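Local coordinates for uncharacterized protein (Thermus thermophilus HB8, PDB 6SCE) that acts as a DNA nuclease of Type III CRISPR defence that is activated by cyclic oligoadenylate, at residues 190-195 against 226-231; 309-314 against 414-419; 589-594 against 607-612. One frame throughout, in Å; residues are numbered along the deposited sequence.

In the fold
The three contacts share no strand or helix: each belongs to a different mixed sheet, and their centres lie about 39 to 43 Å apart. Interaction 1 is the most buried, a parallel strand pair with bulky aromatic and branched apolar side chains and one side-chain hydrogen bond at its end. Interaction 2, across the chain's centre from it, sets the end of a helix against an edge strand; it has an apolar part and a part bridged by one water, which replaces any direct hydrogen bond. Interaction 3 is again parallel pairing but partly buried, relying on backbone bonds, small residues and an arginine laid flat over a glutamate stem; glycine and charge enter here, though Trp592 stays buried.

Interaction 1: residues 190-195 against 226-231; sequences WYWVRP and PVVPYH
Val228 CG1 lies over one face of the Trp192 indole, 4.0 Å from the centroid of its five-membered ring, a CH-pi contact at the apolar heart of two parallel strands. These strands, 187-192 and 225-229, are the two arms of a beta-alpha-beta crossover through helix 206-220, whose Phe212 meets both Trp190 and Trp192. CG of Trp192 is anti to its backbone N (chi1 170°), which carries the broad ring across Val228. On the face bearing Tyr191 and Val227, Tyr191 CD2 touches Val227 CG1 at 3.6 Å, while Pro229 CG reaches Tyr191 OH at 3.3 Å. Proline suits this strand end, since it packs well and has no N-H needing a partner.

Two backbone bonds join the strands: Val227 N gives to Trp190 O at 2.9 Å, and Trp192 N to Val227 O, nearly along the C=O axis. At the polar edge Trp192 NE1 donates to His231 NE2 (3.1 Å, 154° at the hydrogen). His231 ND1 bonds Lys202 O, so this imidazole is probably neutral with its proton on ND1. Arg194 covers the other indole face, its NH2 3.5 Å above the Trp192 plane and bonded to Val193 O.

Interaction 2: residues 309-314 against 414-419; sequences YLHAGP and GEAEVP
The C-terminal end of helix 303-312 rests against strand 415-417 and the residues that follow it, in a domain whose largely parallel sheet with helices is consistent with a CARF fold. The better packed part is apolar. Leu310 is buried, with CG anti to its carbonyl carbon (chi1 -64°), and its CB meets Val418 CG1 at 4.1 Å. Beside it the Pro419 ring lies against the end of the helix, CG coming to 3.6 Å from Leu310 O. Proline fits here because its compact ring can press on backbone atoms without bringing an N-H. Pro314, four places after Leu310 and just beyond the helix, has no N-H to offer Leu310 O. The helix leaves its path at Gly313, whose positive phi favours glycine; its N still bonds Tyr309 O at 3.0 Å.

The other part is looser and wetter. With CG anti to the backbone N (chi1 171°), the His311 ring lies beside Ala416, CE1 touching Ala416 CB at 3.7 Å; the small methyl leaves room for the imidazole. No direct hydrogen bond crosses the contact. Instead a water in the plane of the imidazole stands 2.7 Å from His311 ND1 and donates to Glu417 O at 2.8 Å, so a side chain and a backbone carbonyl are tied through one molecule. Glu417 is exposed and its CB points away from the helix, which suits a charged residue.

The bound nucleic acid, presumably the cyclic oligoadenylate activator, is about 9 Å away between nearest atoms. Strand 415-417 is the outermost strand of its sheet and pairs with strand 407-410, whose Leu408 touches both His311 and Val418, while His311 also meets the ring of His376 on strand 375-378.

Interaction 3: residues 589-594 against 607-612; sequences ARRWRG and ALEGGE
Backbone hydrogen bonds carry the pairing. Leu608 N gives to Ala589 O at 3.0 Å, nearly along the C=O axis, and Glu609 N to Arg590 O at 3.1 Å. Trp592 N then returns a bond to Glu609 O, the straightest of the three (170° at the hydrogen). Both segments turn a corner, at Arg590-Arg591 and Leu608-Glu609, so the parallel register survives the bend.

Apolar contacts are few and small. Ala607 CB touches Trp592 CB at 3.9 Å, and the indole continues toward helix 561-579, its NE1 bonded to Ala595 O. In the chain, this helix follows strand 551-558 and precedes strand 584-592, its parallel neighbour; that order, and a Glu-Cys-Lys sequence ending strand 551-558, are consistent with a PD-(D/E)XK nuclease core.

The two charged side chains run alongside each other without a salt bridge. Arg591, bent at chi2 and chi3, lays its guanidinium flat over the stem of Glu609, with CZ 3.3 Å from Glu609 CB, while Arg591 NH1 and Glu609 OE1 remain 4.9 Å apart. Arg591 NE is buried without a partner. An alanine here would probably uncover the Glu609 stem.

Glycine is required sterically at Gly610, where a CB would come within 2.2 Å of Trp592 O. At Gly611 positive phi favours glycine, and a CB would sit tight against Trp592 CG.

Interaction 1: residues 190-195 against 226-231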
ATOM      1  N   TRP A 190     -16.946  -0.376  -3.492  1.00 26.58           N
ATOM      2  CA  TRP A 190     -17.322  -1.760  -3.800  1.00 25.84           C
ATOM      3  C   TRP A 190     -18.004  -2.236  -2.503  1.00 28.22           C
ATOM      4  O   TRP A 190     -17.387  -2.308  -1.455  1.00 26.61           O
ATOM      5  CB  TRP A 190     -16.089  -2.562  -4.131  1.00 25.49           C
ATOM      6  CG  TRP A 190     -16.290  -3.995  -4.555  1.00 27.09           C
ATOM      7  CD1 TRP A 190     -15.642  -5.080  -4.055  1.00 28.00           C
ATOM      8  CD2 TRP A 190     -17.179  -4.490  -5.563  1.00 27.27           C
ATOM      9  NE1 TRP A 190     -16.066  -6.236  -4.683  1.00 28.42           N
ATOM     10  CE2 TRP A 190     -17.016  -5.899  -5.610  1.00 27.77           C
ATOM     11  CE3 TRP A 190     -18.097  -3.888  -6.417  1.00 30.23           C
ATOM     12  CZ2 TRP A 190     -17.736  -6.709  -6.485  1.00 28.33           C
ATOM     13  CZ3 TRP A 190     -18.827  -4.697  -7.298  1.00 30.87           C
ATOM     14  CH2 TRP A 190     -18.627  -6.088  -7.332  1.00 31.19           C
ATOM     15  N   TYR A 191     -19.301  -2.451  -2.601  1.00 28.12           N
ATOM     16  CA  TYR A 191     -20.164  -2.610  -1.430  1.00 27.58           C
ATOM     17  C   TYR A 191     -20.699  -4.037  -1.386  1.00 27.67           C
ATOM     18  O   TYR A 191     -21.309  -4.521  -2.328  1.00 27.58           O
ATOM     19  CB  TYR A 191     -21.282  -1.596  -1.514  1.00 28.39           C
ATOM     20  CG  TYR A 191     -22.244  -1.561  -0.351  1.00 28.26           C
ATOM     21  CD1 TYR A 191     -23.378  -2.374  -0.334  1.00 31.79           C
ATOM     22  CD2 TYR A 191     -22.058  -0.692   0.701  1.00 29.28           C
ATOM     23  CE1 TYR A 191     -24.292  -2.325   0.718  1.00 31.74           C
ATOM     24  CE2 TYR A 191     -22.962  -0.656   1.763  1.00 31.27           C
ATOM     25  CZ  TYR A 191     -24.083  -1.456   1.741  1.00 32.31           C
ATOM     26  OH  TYR A 191     -24.955  -1.388   2.803  1.00 35.14           O
ATOM     27  N   TRP A 192     -20.456  -4.689  -0.259  1.00 28.06           N
ATOM     28  CA  TRP A 192     -20.731  -6.127  -0.059  1.00 30.36           C
ATOM     29  C   TRP A 192     -22.231  -6.331   0.085  1.00 29.13           C
ATOM     30  O   TRP A 192     -22.880  -5.652   0.869  1.00 29.68           O
ATOM     31  CB  TRP A 192     -19.989  -6.555   1.199  1.00 30.31           C
ATOM     32  CG  TRP A 192     -20.222  -7.917   1.835  1.00 27.56           C
ATOM     33  CD1 TRP A 192     -21.353  -8.346   2.460  1.00 29.83           C
ATOM     34  CD2 TRP A 192     -19.252  -8.964   1.998  1.00 27.17           C
ATOM     35  NE1 TRP A 192     -21.155  -9.606   2.976  1.00 29.97           N
ATOM     36  CE2 TRP A 192     -19.873 -10.006   2.715  1.00 30.80           C
ATOM     37  CE3 TRP A 192     -17.922  -9.117   1.626  1.00 28.57           C
ATOM     38  CZ2 TRP A 192     -19.200 -11.203   3.054  1.00 29.66           C
ATOM     39  CZ3 TRP A 192     -17.260 -10.289   1.948  1.00 31.22           C
ATOM     40  CH2 TRP A 192     -17.910 -11.325   2.665  1.00 33.46           C
ATOM     41  N   VAL A 193     -22.764  -7.251  -0.703  1.00 34.30           N
ATOM     42  CA  VAL A 193     -24.180  -7.611  -0.627  1.00 35.42           C
ATOM     43  C   VAL A 193     -24.260  -9.131  -0.634  1.00 38.54           C
ATOM     44  O   VAL A 193     -23.466  -9.828  -1.284  1.00 38.66           O
ATOM     45  CB  VAL A 193     -25.019  -7.014  -1.782  1.00 36.43           C
ATOM     46  CG1 VAL A 193     -25.121  -5.509  -1.622  1.00 35.46           C
ATOM     47  CG2 VAL A 193     -24.450  -7.385  -3.137  1.00 38.34           C
ATOM     48  N   ARG A 194     -25.194  -9.654   0.135  1.00 42.13           N
ATOM     49  CA  ARG A 194     -25.437 -11.093   0.155  1.00 47.40           C
ATOM     50  C   ARG A 194     -26.946 -11.206   0.018  1.00 55.82           C
ATOM     51  O   ARG A 194     -27.642 -11.393   1.013  1.00 59.10           O
ATOM     52  CB  ARG A 194     -24.949 -11.711   1.462  1.00 46.49           C
ATOM     53  CG  ARG A 194     -23.455 -11.882   1.583  1.00 47.36           C
ATOM     54  CD  ARG A 194     -22.894 -12.699   0.424  1.00 50.86           C
ATOM     55  NE  ARG A 194     -21.474 -13.029   0.549  1.00 50.82           N
ATOM     56  CZ  ARG A 194     -20.457 -12.289   0.086  1.00 53.56           C
ATOM     57  NH1 ARG A 194     -19.216 -12.735   0.261  1.00 52.70           N
ATOM     58  NH2 ARG A 194     -20.645 -11.107  -0.531  1.00 48.09           N
ATOM     59  N   PRO A 195     -27.457 -11.015  -1.215  1.00 59.35           N
ATOM     60  CA  PRO A 195     -28.908 -10.936  -1.424  1.00 65.67           C
ATOM     61  C   PRO A 195     -29.637 -12.300  -1.384  1.00 68.06           C
ATOM     62  O   PRO A 195     -30.850 -12.326  -1.203  1.00 72.49           O
ATOM     63  CB  PRO A 195     -29.024 -10.270  -2.801  1.00 64.08           C
ATOM     64  CG  PRO A 195     -27.775 -10.665  -3.522  1.00 64.28           C
ATOM     65  CD  PRO A 195     -26.703 -10.871  -2.475  1.00 60.01           C
ATOM     66  N   PRO A 226     -13.546  -0.782   0.008  1.00 27.80           N
ATOM     67  CA  PRO A 226     -14.374  -1.976   0.172  1.00 27.83           C
ATOM     68  C   PRO A 226     -15.244  -1.788   1.407  1.00 26.99           C
ATOM     69  O   PRO A 226     -14.732  -1.767   2.542  1.00 32.10           O
ATOM     70  CB  PRO A 226     -13.349  -3.097   0.392  1.00 28.41           C
ATOM     71  CG  PRO A 226     -11.984  -2.454   0.268  1.00 30.08           C
ATOM     72  CD  PRO A 226     -12.206  -1.000   0.548  1.00 29.14           C
ATOM     73  N   VAL A 227     -16.530  -1.643   1.188  1.00 27.26           N
ATOM     74  CA  VAL A 227     -17.461  -1.350   2.275  1.00 27.81           C
ATOM     75  C   VAL A 227     -18.205  -2.636   2.581  1.00 30.18           C
ATOM     76  O   VAL A 227     -18.810  -3.205   1.678  1.00 28.56           O
ATOM     77  CB  VAL A 227     -18.456  -0.264   1.888  1.00 28.43           C
ATOM     78  CG1 VAL A 227     -19.404   0.014   3.062  1.00 30.38           C
ATOM     79  CG2 VAL A 227     -17.748   1.019   1.468  1.00 29.36           C
ATOM     80  N   VAL A 228     -18.089  -3.128   3.820  1.00 29.33           N
ATOM     81  CA  VAL A 228     -18.642  -4.420   4.172  1.00 30.07           C
ATOM     82  C   VAL A 228     -19.554  -4.306   5.392  1.00 30.55           C
ATOM     83  O   VAL A 228     -19.054  -4.106   6.512  1.00 31.70           O
ATOM     84  CB  VAL A 228     -17.546  -5.451   4.427  1.00 30.12           C
ATOM     85  CG1 VAL A 228     -18.154  -6.770   4.941  1.00 31.12           C
ATOM     86  CG2 VAL A 228     -16.796  -5.729   3.137  1.00 31.41           C
ATOM     87  N   PRO A 229     -20.877  -4.341   5.171  1.00 30.87           N
ATOM     88  CA  PRO A 229     -21.803  -4.315   6.322  1.00 30.91           C
ATOM     89  C   PRO A 229     -21.778  -5.677   6.965  1.00 30.58           C
ATOM     90  O   PRO A 229     -21.984  -6.693   6.287  1.00 31.90           O
ATOM     91  CB  PRO A 229     -23.158  -3.995   5.696  1.00 32.40           C
ATOM     92  CG  PRO A 229     -22.837  -3.438   4.340  1.00 34.26           C
ATOM     93  CD  PRO A 229     -21.615  -4.195   3.912  1.00 31.70           C
ATOM     94  N   TYR A 230     -21.432  -5.715   8.247  1.00 30.85           N
ATOM     95  CA  TYR A 230     -21.229  -6.978   8.906  1.00 31.11           C
ATOM     96  C   TYR A 230     -22.561  -7.718   9.102  1.00 30.72           C
ATOM     97  O   TYR A 230     -23.637  -7.109   9.104  1.00 32.14           O
ATOM     98  CB  TYR A 230     -20.415  -6.830  10.193  1.00 31.52           C
ATOM     99  CG  TYR A 230     -21.010  -5.981  11.290  1.00 33.41           C
ATOM    100  CD1 TYR A 230     -22.026  -6.470  12.097  1.00 34.74           C
ATOM    101  CD2 TYR A 230     -20.517  -4.700  11.562  1.00 32.46           C
ATOM    102  CE1 TYR A 230     -22.549  -5.697  13.123  1.00 34.21           C
ATOM    103  CE2 TYR A 230     -21.029  -3.931  12.594  1.00 34.55           C
ATOM    104  CZ  TYR A 230     -22.048  -4.433  13.374  1.00 36.13           C
ATOM    105  OH  TYR A 230     -22.573  -3.668  14.397  1.00 37.70           O
ATOM    106  N   HIS A 231     -22.453  -9.024   9.231  1.00 31.06           N
ATOM    107  CA  HIS A 231     -23.608  -9.937   9.267  1.00 32.33           C
ATOM    108  C   HIS A 231     -24.199 -10.014  10.687  1.00 33.31           C
ATOM    109  O   HIS A 231     -23.995 -10.990  11.409  1.00 33.24           O
ATOM    110  CB  HIS A 231     -23.160 -11.315   8.820  1.00 32.22           C
ATOM    111  CG  HIS A 231     -22.917 -11.421   7.341  1.00 36.40           C
ATOM    112  ND1 HIS A 231     -22.616 -12.615   6.725  1.00 34.59           N
ATOM    113  CD2 HIS A 231     -22.930 -10.481   6.356  1.00 36.95           C
ATOM    114  CE1 HIS A 231     -22.466 -12.414   5.424  1.00 37.76           C
ATOM    115  NE2 HIS A 231     -22.652 -11.130   5.173  1.00 35.31           N
TER

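Interaction 2: residues 309-314 against 414-419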
ATOM      1  N   TYR A 309      13.864   6.436   8.397  1.00 27.32           N
ATOM      2  CA  TYR A 309      14.455   6.197   9.716  1.00 27.66           C
ATOM      3  C   TYR A 309      15.896   5.640   9.581  1.00 27.51           C
ATOM      4  O   TYR A 309      16.803   6.118  10.247  1.00 29.43           O
ATOM      5  CB  TYR A 309      13.573   5.234  10.503  1.00 28.65           C
ATOM      6  CG  TYR A 309      14.281   4.636  11.681  1.00 30.56           C
ATOM      7  CD1 TYR A 309      14.564   5.412  12.786  1.00 34.09           C
ATOM      8  CD2 TYR A 309      14.728   3.322  11.656  1.00 36.50           C
ATOM      9  CE1 TYR A 309      15.255   4.882  13.860  1.00 35.98           C
ATOM     10  CE2 TYR A 309      15.405   2.776  12.732  1.00 37.66           C
ATOM     11  CZ  TYR A 309      15.669   3.574  13.827  1.00 38.23           C
ATOM     12  OH  TYR A 309      16.347   3.073  14.903  1.00 40.40           O
ATOM     13  N   LEU A 310      16.100   4.652   8.718  1.00 27.47           N
ATOM     14  CA  LEU A 310      17.429   4.057   8.556  1.00 28.82           C
ATOM     15  C   LEU A 310      18.423   5.090   8.023  1.00 32.74           C
ATOM     16  O   LEU A 310      19.560   5.172   8.491  1.00 28.87           O
ATOM     17  CB  LEU A 310      17.393   2.847   7.642  1.00 30.00           C
ATOM     18  CG  LEU A 310      16.586   1.655   8.137  1.00 30.71           C
ATOM     19  CD1 LEU A 310      16.611   0.566   7.088  1.00 29.82           C
ATOM     20  CD2 LEU A 310      17.105   1.167   9.473  1.00 32.26           C
ATOM     21  N   HIS A 311      17.971   5.905   7.075  1.00 28.43           N
ATOM     22  CA  HIS A 311      18.833   6.938   6.478  1.00 29.93           C
ATOM     23  C   HIS A 311      19.146   8.084   7.445  1.00 33.40           C
ATOM     24  O   HIS A 311      20.319   8.467   7.617  1.00 32.38           O
ATOM     25  CB  HIS A 311      18.170   7.451   5.208  1.00 28.76           C
ATOM     26  CG  HIS A 311      18.826   8.651   4.605  1.00 32.31           C
ATOM     27  ND1 HIS A 311      20.052   8.592   3.976  1.00 31.97           N
ATOM     28  CD2 HIS A 311      18.421   9.939   4.530  1.00 33.80           C
ATOM     29  CE1 HIS A 311      20.360   9.796   3.521  1.00 33.72           C
ATOM     30  NE2 HIS A 311      19.392  10.631   3.848  1.00 34.87           N
ATOM     31  N   ALA A 312      18.117   8.631   8.080  1.00 31.18           N
ATOM     32  CA  ALA A 312      18.270   9.891   8.814  1.00 33.06           C
ATOM     33  C   ALA A 312      18.816   9.694  10.224  1.00 35.64           C
ATOM     34  O   ALA A 312      19.453  10.593  10.736  1.00 34.34           O
ATOM     35  CB  ALA A 312      16.959  10.622   8.913  1.00 33.22           C
ATOM     36  N   GLY A 313      18.533   8.545  10.843  1.00 34.86           N
ATOM     37  CA  GLY A 313      18.897   8.306  12.249  1.00 35.31           C
ATOM     38  C   GLY A 313      18.482   9.462  13.146  1.00 37.26           C
ATOM     39  O   GLY A 313      19.308  10.066  13.812  1.00 36.17           O
ATOM     40  N   PRO A 314      17.187   9.812  13.135  1.00 33.91           N
ATOM     41  CA  PRO A 314      16.754  10.988  13.842  1.00 34.57           C
ATOM     42  C   PRO A 314      16.732  10.846  15.364  1.00 35.30           C
ATOM     43  O   PRO A 314      16.534   9.739  15.880  1.00 34.55           O
ATOM     44  CB  PRO A 314      15.313  11.158  13.345  1.00 35.26           C
ATOM     45  CG  PRO A 314      14.859   9.764  13.115  1.00 33.16           C
ATOM     46  CD  PRO A 314      16.054   9.087  12.534  1.00 34.05           C
ATOM     47  N   GLY A 414      20.994  13.548  -7.179  1.00 28.52           N
ATOM     48  CA  GLY A 414      21.744  12.465  -6.590  1.00 28.29           C
ATOM     49  C   GLY A 414      20.812  11.471  -5.892  1.00 29.88           C
ATOM     50  O   GLY A 414      19.589  11.706  -5.800  1.00 26.36           O
ATOM     51  N   GLU A 415      21.404  10.387  -5.410  1.00 27.37           N
ATOM     52  CA  GLU A 415      20.702   9.296  -4.710  1.00 29.36           C
ATOM     53  C   GLU A 415      21.455   8.936  -3.457  1.00 33.61           C
ATOM     54  O   GLU A 415      22.695   9.069  -3.416  1.00 31.87           O
ATOM     55  CB  GLU A 415      20.619   8.066  -5.605  1.00 32.81           C
ATOM     56  CG  GLU A 415      19.949   8.340  -6.933  1.00 36.54           C
ATOM     57  CD  GLU A 415      19.842   7.103  -7.820  1.00 41.76           C
ATOM     58  OE1 GLU A 415      20.248   5.992  -7.422  1.00 50.98           O
ATOM     59  OE2 GLU A 415      19.326   7.256  -8.925  1.00 44.14           O
ATOM     60  N   ALA A 416      20.745   8.497  -2.416  1.00 28.53           N
ATOM     61  CA  ALA A 416      21.398   7.951  -1.232  1.00 29.17           C
ATOM     62  C   ALA A 416      21.158   6.463  -1.128  1.00 31.72           C
ATOM     63  O   ALA A 416      20.015   5.985  -1.220  1.00 30.97           O
ATOM     64  CB  ALA A 416      20.936   8.652   0.038  1.00 28.34           C
ATOM     65  N   GLU A 417      22.245   5.718  -0.998  1.00 32.09           N
ATOM     66  CA  GLU A 417      22.156   4.297  -0.688  1.00 33.14           C
ATOM     67  C   GLU A 417      21.742   4.197   0.768  1.00 33.95           C
ATOM     68  O   GLU A 417      22.334   4.844   1.632  1.00 34.92           O
ATOM     69  CB  GLU A 417      23.529   3.643  -0.874  1.00 36.66           C
ATOM     70  CG  GLU A 417      23.909   3.432  -2.319  1.00 41.54           C
ATOM     71  CD  GLU A 417      22.964   2.486  -3.035  1.00 45.56           C
ATOM     72  OE1 GLU A 417      22.371   1.570  -2.409  1.00 56.34           O
ATOM     73  OE2 GLU A 417      22.795   2.679  -4.232  1.00 53.50           O
ATOM     74  N   VAL A 418      20.717   3.402   1.028  1.00 29.85           N
ATOM     75  CA  VAL A 418      20.174   3.228   2.368  1.00 31.73           C
ATOM     76  C   VAL A 418      20.965   2.140   3.074  1.00 31.38           C
ATOM     77  O   VAL A 418      21.324   1.156   2.434  1.00 30.81           O
ATOM     78  CB  VAL A 418      18.712   2.809   2.260  1.00 29.98           C
ATOM     79  CG1 VAL A 418      18.074   2.599   3.633  1.00 30.99           C
ATOM     80  CG2 VAL A 418      17.949   3.904   1.533  1.00 34.54           C
ATOM     81  N   PRO A 419      21.229   2.296   4.378  1.00 32.40           N
ATOM     82  CA  PRO A 419      21.920   1.194   5.082  1.00 32.96           C
ATOM     83  C   PRO A 419      20.936   0.064   5.416  1.00 32.67           C
ATOM     84  O   PRO A 419      20.620  -0.185   6.574  1.00 32.63           O
ATOM     85  CB  PRO A 419      22.476   1.851   6.340  1.00 36.04           C
ATOM     86  CG  PRO A 419      21.741   3.140   6.506  1.00 37.25           C
ATOM     87  CD  PRO A 419      21.106   3.511   5.190  1.00 33.58           C
TER
HETATM   88  O   HOH W   1      21.768   6.498   3.836  1.00 35.05           O

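Interaction 3: residues 589-594 against 607-612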
ATOM      1  N   ALA A 589       7.611 -25.430  -1.957  1.00 52.08           N
ATOM      2  CA  ALA A 589       7.137 -26.807  -1.794  1.00 52.05           C
ATOM      3  C   ALA A 589       8.312 -27.778  -1.722  1.00 54.88           C
ATOM      4  O   ALA A 589       9.295 -27.628  -2.438  1.00 50.43           O
ATOM      5  CB  ALA A 589       6.225 -27.194  -2.947  1.00 54.89           C
ATOM      6  N   ARG A 590       8.209 -28.776  -0.854  1.00 58.07           N
ATOM      7  CA  ARG A 590       9.155 -29.896  -0.879  1.00 61.78           C
ATOM      8  C   ARG A 590       9.129 -30.540  -2.263  1.00 59.59           C
ATOM      9  O   ARG A 590      10.176 -30.694  -2.903  1.00 54.81           O
ATOM     10  CB  ARG A 590       8.795 -30.930   0.189  1.00 65.58           C
ATOM     11  CG  ARG A 590       9.859 -31.990   0.392  1.00 69.60           C
ATOM     12  CD  ARG A 590       9.311 -33.214   1.111  1.00 72.32           C
ATOM     13  NE  ARG A 590      10.077 -34.402   0.746  1.00 76.77           N
ATOM     14  CZ  ARG A 590       9.823 -35.198  -0.294  1.00 75.07           C
ATOM     15  NH1 ARG A 590      10.608 -36.249  -0.510  1.00 79.20           N
ATOM     16  NH2 ARG A 590       8.800 -34.967  -1.111  1.00 74.11           N
ATOM     17  N   ARG A 591       7.919 -30.865  -2.726  1.00 62.01           N
ATOM     18  CA  ARG A 591       7.713 -31.492  -4.035  1.00 68.85           C
ATOM     19  C   ARG A 591       6.633 -30.781  -4.863  1.00 62.28           C
ATOM     20  O   ARG A 591       5.469 -30.724  -4.465  1.00 57.93           O
ATOM     21  CB  ARG A 591       7.321 -32.967  -3.845  1.00 75.65           C
ATOM     22  CG  ARG A 591       7.439 -33.843  -5.095  1.00 80.76           C
ATOM     23  CD  ARG A 591       8.872 -34.083  -5.571  1.00 84.71           C
ATOM     24  NE  ARG A 591       9.784 -34.515  -4.502  1.00 90.40           N
ATOM     25  CZ  ARG A 591      10.855 -35.299  -4.663  1.00 90.38           C
ATOM     26  NH1 ARG A 591      11.200 -35.778  -5.860  1.00 89.28           N
ATOM     27  NH2 ARG A 591      11.598 -35.605  -3.603  1.00 87.31           N
ATOM     28  N   TRP A 592       7.016 -30.262  -6.024  1.00 61.55           N
ATOM     29  CA  TRP A 592       6.043 -29.740  -6.978  1.00 66.75           C
ATOM     30  C   TRP A 592       5.643 -30.834  -7.965  1.00 70.76           C
ATOM     31  O   TRP A 592       6.505 -31.510  -8.521  1.00 67.75           O
ATOM     32  CB  TRP A 592       6.595 -28.536  -7.754  1.00 67.89           C
ATOM     33  CG  TRP A 592       5.485 -27.775  -8.429  1.00 73.00           C
ATOM     34  CD1 TRP A 592       4.898 -28.064  -9.632  1.00 72.92           C
ATOM     35  CD2 TRP A 592       4.796 -26.629  -7.916  1.00 72.74           C
ATOM     36  NE1 TRP A 592       3.898 -27.162  -9.903  1.00 73.15           N
ATOM     37  CE2 TRP A 592       3.812 -26.272  -8.864  1.00 73.85           C
ATOM     38  CE3 TRP A 592       4.917 -25.870  -6.749  1.00 70.17           C
ATOM     39  CZ2 TRP A 592       2.953 -25.186  -8.678  1.00 70.69           C
ATOM     40  CZ3 TRP A 592       4.067 -24.793  -6.569  1.00 69.97           C
ATOM     41  CH2 TRP A 592       3.096 -24.463  -7.526  1.00 69.65           C
ATOM     42  N   ARG A 593       4.337 -30.973  -8.197  1.00 78.51           N
ATOM     43  CA  ARG A 593       3.796 -31.964  -9.135  1.00 82.29           C
ATOM     44  C   ARG A 593       3.000 -31.348 -10.286  1.00 86.18           C
ATOM     45  O   ARG A 593       3.451 -31.379 -11.432  1.00 90.67           O
ATOM     46  CB  ARG A 593       2.929 -32.972  -8.385  1.00 81.97           C
ATOM     47  CG  ARG A 593       3.772 -33.979  -7.634  1.00 88.93           C
ATOM     48  CD  ARG A 593       3.060 -34.593  -6.447  1.00 91.66           C
ATOM     49  NE  ARG A 593       4.034 -35.176  -5.527  1.00 94.28           N
ATOM     50  CZ  ARG A 593       3.726 -35.833  -4.412  1.00 95.58           C
ATOM     51  NH1 ARG A 593       2.456 -36.015  -4.056  1.00 93.74           N
ATOM     52  NH2 ARG A 593       4.701 -36.315  -3.650  1.00 96.98           N
ATOM     53  N   GLY A 594       1.832 -30.785  -9.972  1.00 85.20           N
ATOM     54  CA  GLY A 594       0.816 -30.455 -10.976  1.00 82.73           C
ATOM     55  C   GLY A 594       1.155 -29.387 -12.006  1.00 83.23           C
ATOM     56  O   GLY A 594       2.315 -29.229 -12.419  1.00 79.59           O
ATOM     57  N   ALA A 607      10.640 -24.828  -5.426  1.00 53.22           N
ATOM     58  CA  ALA A 607      10.543 -26.200  -4.950  1.00 56.33           C
ATOM     59  C   ALA A 607      11.906 -26.879  -4.807  1.00 55.57           C
ATOM     60  O   ALA A 607      12.831 -26.626  -5.582  1.00 52.17           O
ATOM     61  CB  ALA A 607       9.637 -27.008  -5.866  1.00 58.54           C
ATOM     62  N   LEU A 608      12.013 -27.727  -3.789  1.00 58.98           N
ATOM     63  CA  LEU A 608      13.218 -28.519  -3.563  1.00 60.42           C
ATOM     64  C   LEU A 608      13.381 -29.521  -4.710  1.00 61.48           C
ATOM     65  O   LEU A 608      14.469 -29.641  -5.286  1.00 62.35           O
ATOM     66  CB  LEU A 608      13.184 -29.214  -2.198  1.00 59.16           C
ATOM     67  CG  LEU A 608      13.727 -28.387  -1.030  1.00 60.71           C
ATOM     68  CD1 LEU A 608      12.981 -27.068  -0.884  1.00 61.18           C
ATOM     69  CD2 LEU A 608      13.658 -29.169   0.274  1.00 59.15           C
ATOM     70  N   GLU A 609      12.290 -30.206  -5.052  1.00 64.77           N
ATOM     71  CA  GLU A 609      12.240 -31.048  -6.252  1.00 68.82           C
ATOM     72  C   GLU A 609      10.973 -30.789  -7.055  1.00 65.84           C
ATOM     73  O   GLU A 609       9.930 -30.442  -6.496  1.00 65.47           O
ATOM     74  CB  GLU A 609      12.294 -32.533  -5.880  1.00 69.11           C
ATOM     75  CG  GLU A 609      13.562 -32.987  -5.174  1.00 71.23           C
ATOM     76  CD  GLU A 609      14.818 -32.851  -6.022  1.00 74.05           C
ATOM     77  OE1 GLU A 609      14.718 -32.713  -7.265  1.00 76.53           O
ATOM     78  OE2 GLU A 609      15.921 -32.881  -5.435  1.00 75.04           O
ATOM     79  N   GLY A 610      11.072 -30.963  -8.369  1.00 67.53           N
ATOM     80  CA  GLY A 610       9.907 -30.917  -9.244  1.00 66.37           C
ATOM     81  C   GLY A 610       9.663 -29.552  -9.848  1.00 70.11           C
ATOM     82  O   GLY A 610      10.349 -28.575  -9.536  1.00 64.34           O
ATOM     83  N   GLY A 611       8.688 -29.497 -10.745  1.00 73.80           N
ATOM     84  CA  GLY A 611       8.295 -28.246 -11.368  1.00 77.77           C
ATOM     85  C   GLY A 611       9.298 -27.602 -12.315  1.00 80.48           C
ATOM     86  O   GLY A 611       9.089 -26.465 -12.740  1.00 79.38           O
ATOM     87  N   GLU A 612      10.383 -28.300 -12.661  1.00 82.05           N
ATOM     88  CA  GLU A 612      11.248 -27.828 -13.739  1.00 83.79           C
ATOM     89  C   GLU A 612      10.348 -27.722 -14.959  1.00 80.49           C
ATOM     90  O   GLU A 612       9.511 -28.595 -15.190  1.00 81.47           O
ATOM     91  CB  GLU A 612      12.405 -28.796 -14.039  1.00 86.39           C
ATOM     92  CG  GLU A 612      13.496 -28.876 -12.979  1.00 89.28           C
ATOM     93  CD  GLU A 612      13.144 -29.781 -11.804  1.00 92.76           C
ATOM     94  OE1 GLU A 612      12.288 -30.686 -11.958  1.00 89.00           O
ATOM     95  OE2 GLU A 612      13.728 -29.584 -10.714  1.00 92.43           O
TER